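Local coordinates for aminotransferase TlmJ (Streptoalloteichus hindustanus, PDB 5UID), which catalyses pyridoxal 5'-phosphate-dependent transamination as a member of the DegT/DnrJ/EryC1 aminotransferase family, probably in natural-product biosynthesis, at the interface of chains A and B. Residues are numbered along the deposited sequence; one frame, centred on the assembly and turned at random. Chains: chain A/B, Aminotransferase TlmJ.

The interface of chains A and B. Residues chain A 316-317, 320, 326; chain B 233-234.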
ATOM      1  N   ALA A 316      -5.773  33.405   2.263  1.00 34.03           N
ATOM      2  CA  ALA A 316      -4.786  32.334   2.174  1.00 34.46           C
ATOM      3  C   ALA A 316      -3.489  32.827   1.542  1.00 34.12           C
ATOM      4  O   ALA A 316      -2.398  32.421   1.959  1.00 40.53           O
ATOM      5  CB  ALA A 316      -5.359  31.156   1.386  1.00 29.33           C
ATOM      6  N   ARG A 317      -3.588  33.705   0.540  1.00 31.77           N
ATOM      7  CA  ARG A 317      -2.388  34.275  -0.068  1.00 31.90           C
ATOM      8  C   ARG A 317      -1.628  35.142   0.928  1.00 35.91           C
ATOM      9  O   ARG A 317      -0.394  35.095   0.989  1.00 34.24           O
ATOM     10  CB  ARG A 317      -2.761  35.092  -1.306  1.00 38.87           C
ATOM     11  CG  ARG A 317      -3.034  34.269  -2.554  1.00 51.01           C
ATOM     12  CD  ARG A 317      -4.230  34.817  -3.322  1.00 63.70           C
ATOM     13  NE  ARG A 317      -4.137  36.259  -3.541  1.00 73.56           N
ATOM     14  CZ  ARG A 317      -5.147  37.019  -3.952  1.00 73.34           C
ATOM     15  NH1 ARG A 317      -4.976  38.323  -4.125  1.00 74.15           N
ATOM     16  NH2 ARG A 317      -6.334  36.473  -4.185  1.00 70.31           N
ATOM     17  N   TYR A 320      -0.018  32.915   3.625  1.00 38.76           N
ATOM     18  CA  TYR A 320       1.140  32.234   3.057  1.00 38.70           C
ATOM     19  C   TYR A 320       2.364  33.142   3.055  1.00 41.62           C
ATOM     20  O   TYR A 320       3.461  32.724   3.440  1.00 43.34           O
ATOM     21  CB  TYR A 320       0.829  31.752   1.638  1.00 37.82           C
ATOM     22  CG  TYR A 320       1.939  30.927   1.025  1.00 46.03           C
ATOM     23  CD1 TYR A 320       1.970  29.549   1.182  1.00 46.55           C
ATOM     24  CD2 TYR A 320       2.962  31.525   0.297  1.00 49.64           C
ATOM     25  CE1 TYR A 320       2.981  28.790   0.626  1.00 49.11           C
ATOM     26  CE2 TYR A 320       3.979  30.771  -0.259  1.00 48.34           C
ATOM     27  CZ  TYR A 320       3.981  29.404  -0.090  1.00 52.48           C
ATOM     28  OH  TYR A 320       4.988  28.644  -0.640  1.00 64.90           O
ATOM     29  N   THR A 326      -2.182  27.590   4.924  1.00 27.37           N
ATOM     30  CA  THR A 326      -3.601  27.277   5.049  1.00 30.53           C
ATOM     31  C   THR A 326      -4.015  26.487   3.817  1.00 32.65           C
ATOM     32  O   THR A 326      -3.318  26.484   2.800  1.00 29.07           O
ATOM     33  CB  THR A 326      -4.499  28.520   5.179  1.00 34.90           C
ATOM     34  OG1 THR A 326      -4.289  29.395   4.065  1.00 36.21           O
ATOM     35  CG2 THR A 326      -4.239  29.259   6.482  1.00 37.16           C
TER
ATOM     36  N   TRP B 233      -4.803  26.463  -4.608  1.00 75.79           N
ATOM     37  CA  TRP B 233      -3.871  25.355  -4.791  1.00 70.22           C
ATOM     38  C   TRP B 233      -4.397  24.026  -4.252  1.00 62.53           C
ATOM     39  O   TRP B 233      -3.653  23.040  -4.258  1.00 59.73           O
ATOM     40  CB  TRP B 233      -2.524  25.682  -4.134  1.00 68.66           C
ATOM     41  CG  TRP B 233      -2.616  26.075  -2.685  1.00 65.71           C
ATOM     42  CD1 TRP B 233      -2.867  25.252  -1.625  1.00 59.75           C
ATOM     43  CD2 TRP B 233      -2.434  27.389  -2.137  1.00 66.60           C
ATOM     44  NE1 TRP B 233      -2.865  25.973  -0.454  1.00 59.00           N
ATOM     45  CE2 TRP B 233      -2.601  27.286  -0.741  1.00 65.16           C
ATOM     46  CE3 TRP B 233      -2.152  28.640  -2.692  1.00 65.18           C
ATOM     47  CZ2 TRP B 233      -2.493  28.387   0.107  1.00 63.60           C
ATOM     48  CZ3 TRP B 233      -2.047  29.732  -1.849  1.00 64.58           C
ATOM     49  CH2 TRP B 233      -2.217  29.599  -0.465  1.00 62.21           C
ATOM     50  N   TRP B 234      -5.646  23.971  -3.795  1.00 57.03           N
ATOM     51  CA  TRP B 234      -6.220  22.740  -3.268  1.00 46.65           C
ATOM     52  C   TRP B 234      -7.166  22.054  -4.243  1.00 50.62           C
ATOM     53  O   TRP B 234      -7.544  20.902  -4.002  1.00 48.14           O
ATOM     54  CB  TRP B 234      -6.959  23.018  -1.953  1.00 43.45           C
ATOM     55  CG  TRP B 234      -7.877  24.200  -2.012  1.00 49.84           C
ATOM     56  CD1 TRP B 234      -9.145  24.229  -2.514  1.00 49.90           C
ATOM     57  CD2 TRP B 234      -7.601  25.525  -1.541  1.00 58.58           C
ATOM     58  NE1 TRP B 234      -9.675  25.492  -2.390  1.00 54.73           N
ATOM     59  CE2 TRP B 234      -8.746  26.306  -1.795  1.00 55.94           C
ATOM     60  CE3 TRP B 234      -6.494  26.128  -0.932  1.00 61.69           C
ATOM     61  CZ2 TRP B 234      -8.817  27.658  -1.462  1.00 60.73           C
ATOM     62  CZ3 TRP B 234      -6.567  27.470  -0.602  1.00 56.80           C
ATOM     63  CH2 TRP B 234      -7.719  28.220  -0.868  1.00 61.04           C
TER
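In B:Trp233, CG lies between the backbone N and the carbonyl carbon (chi1 54°), and chi2 of 73° turns the indole rim toward the carbonyl oxygens of A:Ala316 and A:Thr326. The indole comes from a loop of chain B and reaches tip first toward helix 309-321 of chain A. Its six-membered ring leads. Both oxygens approach the rim nearly level with the ring. At the tip, CH2 of B:Trp233 is 3.7 Å from the backbone O of A:Ala316. The methyl CB of A:Ala316 instead stands above the benzo rim, 4.0 Å from CH2 of B:Trp233. The NE1-CE2-CZ2 stretch of the rim faces O of the loop residue A:Thr326. There the indole NE1 of B:Trp233 donates a weak hydrogen bond to the backbone O of A:Thr326, at 3.3 Å. The bond is bent, with 137° at the hydrogen. O of A:Thr326 is also 3.4 Å from CZ2 of B:Trp233. Within chain B, the edge of B:Trp234, at CZ3, lies above the B:Trp233 rim on the same face as the alanine methyl. A:Arg317 and A:Tyr320 add looser contact from the helix. The patch is a small part of the two-fold interface, and its twin has the chains exchanged. In the deposited dimer, likely the functional form in this family, it may help hold the loop. On the face opposite CB of A:Ala316, CB of A:Tyr320 stands 4.3 Å from CH2 of B:Trp233, at the same benzo tip.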